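Local coordinates for clavulanic acid biosynthesis oligopeptide binding protein 2 (Streptomyces clavuligerus, PDB 2WOL) that probably binds oligopeptides as a family 5 extracellular solute-binding protein of the clavulanic acid biosynthetic pathway, at residues A[38-43]-A[274-279]; A[294-299]-A[532-537]. One frame throughout, in Å; residues are numbered along the deposited sequence.

In the fold
The two contacts lie about 14 Å apart, centre to centre, on the same side of the protein's centre, and each closes a chain separation of over 230 residues. Contact 1 is partly buried and joins the end of strand 34-39 to the loop leading into helix 280-288; it is small and largely polar, centred on one carboxylate. Contact 2 is buried, buries over three times the area, and pairs strand 296-297 with the end of strand 523-534, adding backbone bonds, a salt bridge and side-chain packing. Segments 274-279 and 532-537 also meet each other: Leu278 N lies 2.8 Å from Leu532 O, a probable hydrogen bond, and Gly275 packs on His533, so the contacts adjoin.

Contact 1: A[38-43]-A[274-279]; sequences VSSADV and EGRGLQ
Glu274 carries its CG anti to the backbone N (chi1 -169°) and its chain runs on extended, which carries the carboxylate to the backbone of Ser40. There Ser40 holds OG between its own N and carbonyl carbon (chi1 77°), on the side where the carboxylate arrives. Serine suits the place, for its short hydroxyl and its N-H grip the same oxygen: Ser40 OG gives a hydrogen bond of 2.6 Å to the syn lone pair of Glu274 OE1, while Ser40 N, 3.0 Å from OE1, comes from above the carboxylate plane. Arg276, its chain bent at chi3, sets NH2 2.6 Å from Glu274 OE2 in a salt bridge within the segment. Ala41, small enough to sit beside this pair, sets CB 3.7 Å from Glu274 OE2. Nearer the backbone of Glu274, Ser39 OG touches Glu274 CB at 3.3 Å and bonds to Ala41 O on an in-plane lone pair; Trp55 of helix 54-63 packs on both Ser39 and Glu274. Val38 bonds through its backbone to Ile271 and Leu273, so side chains here link parallel neighbours of a mixed sheet, strands 34-39 and 271-272, where they run out into loops, in a fold consistent with the type 2 periplasmic binding proteins.

Contact 2: A[294-299]-A[532-537]; sequences SHTDNP and LHFRNP
Thr296 and Asp297 pair with Phe534 and His533 as a short antiparallel beta ladder, part of a mixed sheet of this solute-binding protein. The backbone bonds come first. Asp297 and His533 form the hydrogen-bonded pair, with Asp297 N to His533 O at 2.9 Å and His533 N to Asp297 O at 2.8 Å. Past the non-hydrogen-bonded pair Thr296-Phe534, Arg535 N continues the ladder to His295 O in a nearly straight bond (175°).

Charge supplies the second kind of contact. Arg535 CG sits between the backbone N and the carbonyl carbon (chi1 42°); the chain then stretches from CG to NE and meets Asp297 side-on: Arg535 NE binds Asp297 OD2 at 2.8 Å and NH2 binds OD1 at 2.9 Å. Carboxylate and guanidinium planes stand 50° apart, and NH2 reaches OD1 from above the carboxylate plane. Arginine suits this buried place because its several N-H groups can serve different acceptors: NH1 donates to Ser294 O, and NH2 also to Gly16 O. Tyr551 OH and Gly20 N bind the carboxylate as well, which would be expected to offset the charge of the buried aspartate.

Apolar packing falls on both faces of the ladder. On that of Thr296 and Phe534, the beta-branched Thr296, well suited to a strand, sets CG2 3.7 Å from Leu532 CD2, and the Phe534 ring lies alongside His295, where Phe534 CE1 is 3.5 Å from His295 CB. On that of Asp297 and His533, Pro299 and His533 cross at about a right angle, with Pro299 CG against His533 CD2; His533 NE2 is bound to Gly549 O. Pro537 CB and CG pack against His295 CE1. The His295 imidazole is held at both nitrogens: NE2 bonds to Thr12 O, and ND1 lies 2.6 Å from a water in the ring plane that donates to Arg535 O.

Contact 1: A[38-43]-A[274-279]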
loop_
_atom_site.group_PDB
_atom_site.type_symbol
_atom_site.label_atom_id
_atom_site.label_comp_id
_atom_site.label_asym_id
_atom_site.label_seq_id
_atom_site.Cartn_x
_atom_site.Cartn_y
_atom_site.Cartn_z
ATOM N N VAL A 38 13.111 -15.019 -1.287
ATOM C CA VAL A 38 14.257 -14.128 -1.392
ATOM C C VAL A 38 13.801 -12.663 -1.395
ATOM O O VAL A 38 12.694 -12.342 -1.828
ATOM C CB VAL A 38 15.142 -14.493 -2.623
ATOM C CG1 VAL A 38 14.397 -14.271 -3.941
ATOM C CG2 VAL A 38 16.477 -13.753 -2.585
ATOM N N SER A 39 14.658 -11.792 -0.870
ATOM C CA SER A 39 14.410 -10.355 -0.829
ATOM C C SER A 39 15.748 -9.643 -0.964
ATOM O O SER A 39 16.788 -10.173 -0.544
ATOM C CB SER A 39 13.741 -9.965 0.497
ATOM O OG SER A 39 13.591 -8.557 0.614
ATOM N N SER A 40 15.719 -8.448 -1.546
ATOM C CA SER A 40 16.918 -7.622 -1.639
ATOM C C SER A 40 17.130 -6.808 -0.367
ATOM O O SER A 40 18.210 -6.258 -0.158
ATOM C CB SER A 40 16.857 -6.701 -2.862
ATOM O OG SER A 40 16.005 -5.590 -2.646
ATOM N N ALA A 41 16.095 -6.737 0.467
ATOM C CA ALA A 41 16.112 -5.930 1.682
ATOM C C ALA A 41 15.648 -6.738 2.885
ATOM O O ALA A 41 14.846 -7.661 2.753
ATOM C CB ALA A 41 15.240 -4.705 1.506
ATOM N N ASP A 42 16.163 -6.385 4.058
ATOM C CA ASP A 42 15.708 -6.967 5.316
ATOM C C ASP A 42 14.326 -6.405 5.651
ATOM O O ASP A 42 13.927 -5.356 5.137
ATOM C CB ASP A 42 16.709 -6.613 6.427
ATOM C CG ASP A 42 16.680 -7.590 7.602
ATOM O OD1 ASP A 42 15.781 -8.448 7.686
ATOM O OD2 ASP A 42 17.583 -7.483 8.460
ATOM N N VAL A 43 13.595 -7.110 6.507
ATOM C CA VAL A 43 12.363 -6.569 7.069
ATOM C C VAL A 43 12.665 -5.255 7.791
ATOM O O VAL A 43 13.765 -5.072 8.326
ATOM C CB VAL A 43 11.689 -7.565 8.053
ATOM C CG1 VAL A 43 11.349 -8.868 7.343
ATOM C CG2 VAL A 43 12.574 -7.834 9.278
ATOM N N GLU A 274 9.940 -9.926 -1.557
ATOM C CA GLU A 274 9.928 -8.465 -1.563
ATOM C C GLU A 274 8.984 -7.939 -2.642
ATOM O O GLU A 274 8.282 -6.945 -2.442
ATOM C CB GLU A 274 11.341 -7.926 -1.767
ATOM C CG GLU A 274 11.458 -6.443 -1.515
ATOM C CD GLU A 274 12.810 -5.894 -1.892
ATOM O OE1 GLU A 274 13.565 -6.582 -2.617
ATOM O OE2 GLU A 274 13.104 -4.765 -1.460
ATOM N N GLY A 275 8.982 -8.618 -3.789
ATOM C CA GLY A 275 7.981 -8.403 -4.821
ATOM C C GLY A 275 8.046 -7.101 -5.590
ATOM O O GLY A 275 7.019 -6.621 -6.067
ATOM N N ARG A 276 9.239 -6.527 -5.729
ATOM C CA ARG A 276 9.388 -5.298 -6.516
ATOM C C ARG A 276 9.389 -5.573 -8.022
ATOM O O ARG A 276 9.537 -4.652 -8.825
ATOM C CB ARG A 276 10.662 -4.544 -6.132
ATOM C CG ARG A 276 10.668 -3.901 -4.758
ATOM C CD ARG A 276 11.790 -2.874 -4.725
ATOM N NE ARG A 276 12.564 -2.890 -3.486
ATOM C CZ ARG A 276 13.875 -2.661 -3.417
ATOM N NH1 ARG A 276 14.576 -2.419 -4.520
ATOM N NH2 ARG A 276 14.492 -2.692 -2.239
ATOM N N GLY A 277 9.226 -6.840 -8.392
ATOM C CA GLY A 277 9.167 -7.240 -9.792
ATOM C C GLY A 277 10.532 -7.554 -10.362
ATOM O O GLY A 277 11.555 -7.354 -9.702
ATOM N N LEU A 278 10.541 -8.062 -11.589
ATOM C CA LEU A 278 11.782 -8.259 -12.326
ATOM C C LEU A 278 12.392 -6.911 -12.693
ATOM O O LEU A 278 11.678 -5.976 -13.069
ATOM C CB LEU A 278 11.536 -9.085 -13.593
ATOM C CG LEU A 278 11.034 -10.524 -13.429
ATOM C CD1 LEU A 278 10.723 -11.134 -14.791
ATOM C CD2 LEU A 278 12.033 -11.388 -12.678
ATOM N N GLN A 279 13.712 -6.823 -12.570
ATOM C CA GLN A 279 14.460 -5.643 -12.991
ATOM C C GLN A 279 14.663 -5.682 -14.501
ATOM O O GLN A 279 14.312 -6.668 -15.148
ATOM C CB GLN A 279 15.805 -5.574 -12.266
ATOM C CG GLN A 279 15.685 -5.506 -10.750
ATOM C CD GLN A 279 15.069 -4.207 -10.259
ATOM O OE1 GLN A 279 15.410 -3.121 -10.732
ATOM N NE2 GLN A 279 14.163 -4.313 -9.294
#

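Contact 2: A[294-299]-A[532-537]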
loop_
_atom_site.group_PDB
_atom_site.type_symbol
_atom_site.label_atom_id
_atom_site.label_comp_id
_atom_site.label_asym_id
_atom_site.label_seq_id
_atom_site.Cartn_x
_atom_site.Cartn_y
_atom_site.Cartn_z
ATOM N N SER A 294 5.661 -17.909 -19.882
ATOM C CA SER A 294 4.657 -18.777 -19.279
ATOM C C SER A 294 4.767 -18.828 -17.750
ATOM O O SER A 294 3.850 -19.303 -17.077
ATOM C CB SER A 294 4.725 -20.182 -19.888
ATOM O OG SER A 294 5.837 -20.910 -19.404
ATOM N N HIS A 295 5.887 -18.329 -17.224
ATOM C CA HIS A 295 6.148 -18.288 -15.782
ATOM C C HIS A 295 6.009 -16.875 -15.209
ATOM O O HIS A 295 6.414 -16.625 -14.074
ATOM C CB HIS A 295 7.565 -18.798 -15.477
ATOM C CG HIS A 295 7.839 -20.186 -15.967
ATOM N ND1 HIS A 295 7.187 -21.292 -15.472
ATOM C CD2 HIS A 295 8.715 -20.648 -16.891
ATOM C CE1 HIS A 295 7.640 -22.376 -16.075
ATOM N NE2 HIS A 295 8.568 -22.013 -16.942
ATOM N N THR A 296 5.431 -15.961 -15.984
ATOM C CA THR A 296 5.411 -14.548 -15.616
ATOM C C THR A 296 3.993 -13.971 -15.537
ATOM O O THR A 296 3.144 -14.260 -16.384
ATOM C CB THR A 296 6.268 -13.718 -16.604
ATOM O OG1 THR A 296 7.583 -14.278 -16.657
ATOM C CG2 THR A 296 6.376 -12.273 -16.161
ATOM N N ASP A 297 3.762 -13.165 -14.501
ATOM C CA ASP A 297 2.526 -12.410 -14.316
ATOM C C ASP A 297 2.828 -10.920 -14.372
ATOM O O ASP A 297 3.863 -10.474 -13.879
ATOM C CB ASP A 297 1.889 -12.765 -12.970
ATOM C CG ASP A 297 1.465 -14.217 -12.900
ATOM O OD1 ASP A 297 0.744 -14.664 -13.814
ATOM O OD2 ASP A 297 1.848 -14.914 -11.938
ATOM N N ASN A 298 1.919 -10.156 -14.977
ATOM C CA ASN A 298 2.119 -8.717 -15.181
ATOM C C ASN A 298 0.945 -7.905 -14.599
ATOM O O ASN A 298 0.219 -7.237 -15.335
ATOM C CB ASN A 298 2.309 -8.444 -16.683
ATOM C CG ASN A 298 2.792 -7.023 -16.994
ATOM O OD1 ASN A 298 3.357 -6.320 -16.148
ATOM N ND2 ASN A 298 2.578 -6.605 -18.235
ATOM N N PRO A 299 0.750 -7.966 -13.268
ATOM C CA PRO A 299 -0.414 -7.321 -12.668
ATOM C C PRO A 299 -0.233 -5.820 -12.476
ATOM O O PRO A 299 0.895 -5.321 -12.481
ATOM C CB PRO A 299 -0.494 -7.987 -11.293
ATOM C CG PRO A 299 0.926 -8.247 -10.946
ATOM C CD PRO A 299 1.590 -8.627 -12.248
ATOM N N LEU A 532 6.279 -7.006 -13.061
ATOM C CA LEU A 532 6.447 -8.359 -13.580
ATOM C C LEU A 532 6.913 -9.290 -12.472
ATOM O O LEU A 532 8.028 -9.149 -11.980
ATOM C CB LEU A 532 7.454 -8.375 -14.734
ATOM C CG LEU A 532 7.000 -7.763 -16.062
ATOM C CD1 LEU A 532 8.177 -7.547 -16.973
ATOM C CD2 LEU A 532 5.962 -8.629 -16.748
ATOM N N HIS A 533 6.051 -10.224 -12.074
ATOM C CA HIS A 533 6.431 -11.238 -11.092
ATOM C C HIS A 533 6.756 -12.546 -11.793
ATOM O O HIS A 533 6.054 -12.935 -12.726
ATOM C CB HIS A 533 5.295 -11.513 -10.105
ATOM C CG HIS A 533 4.877 -10.331 -9.287
ATOM N ND1 HIS A 533 5.769 -9.537 -8.594
ATOM C CD2 HIS A 533 3.644 -9.844 -9.007
ATOM C CE1 HIS A 533 5.103 -8.597 -7.945
ATOM N NE2 HIS A 533 3.812 -8.763 -8.177
ATOM N N PHE A 534 7.800 -13.226 -11.320
ATOM C CA PHE A 534 8.199 -14.535 -11.846
ATOM C C PHE A 534 7.871 -15.623 -10.823
ATOM O O PHE A 534 8.206 -15.500 -9.648
ATOM C CB PHE A 534 9.701 -14.541 -12.174
ATOM C CG PHE A 534 10.163 -15.774 -12.907
ATOM C CD1 PHE A 534 10.134 -15.818 -14.300
ATOM C CD2 PHE A 534 10.636 -16.887 -12.210
ATOM C CE1 PHE A 534 10.557 -16.954 -14.988
ATOM C CE2 PHE A 534 11.067 -18.037 -12.899
ATOM C CZ PHE A 534 11.024 -18.058 -14.289
ATOM N N ARG A 535 7.203 -16.678 -11.274
ATOM C CA ARG A 535 6.836 -17.792 -10.397
ATOM C C ARG A 535 7.449 -19.084 -10.910
ATOM O O ARG A 535 7.228 -19.475 -12.060
ATOM C CB ARG A 535 5.311 -17.951 -10.301
ATOM C CG ARG A 535 4.590 -17.800 -11.636
ATOM C CD ARG A 535 3.127 -18.240 -11.607
ATOM N NE ARG A 535 2.427 -17.518 -12.664
ATOM C CZ ARG A 535 2.401 -17.886 -13.943
ATOM N NH1 ARG A 535 2.982 -19.018 -14.336
ATOM N NH2 ARG A 535 1.781 -17.118 -14.829
ATOM N N ASN A 536 8.219 -19.756 -10.063
ATOM C CA ASN A 536 8.738 -21.060 -10.446
ATOM C C ASN A 536 7.622 -22.103 -10.498
ATOM O O ASN A 536 6.689 -22.047 -9.694
ATOM C CB ASN A 536 9.898 -21.463 -9.547
ATOM C CG ASN A 536 11.211 -20.877 -10.025
ATOM O OD1 ASN A 536 11.615 -21.100 -11.168
ATOM N ND2 ASN A 536 11.872 -20.103 -9.171
ATOM N N PRO A 537 7.684 -23.029 -11.475
ATOM C CA PRO A 537 6.530 -23.903 -11.753
ATOM C C PRO A 537 6.168 -24.940 -10.673
ATOM O O PRO A 537 5.050 -25.474 -10.685
ATOM C CB PRO A 537 6.916 -24.584 -13.075
ATOM C CG PRO A 537 8.412 -24.542 -13.108
ATOM C CD PRO A 537 8.800 -23.264 -12.413
HETATM O O HOH W 1 5.622 -21.047 -13.408
#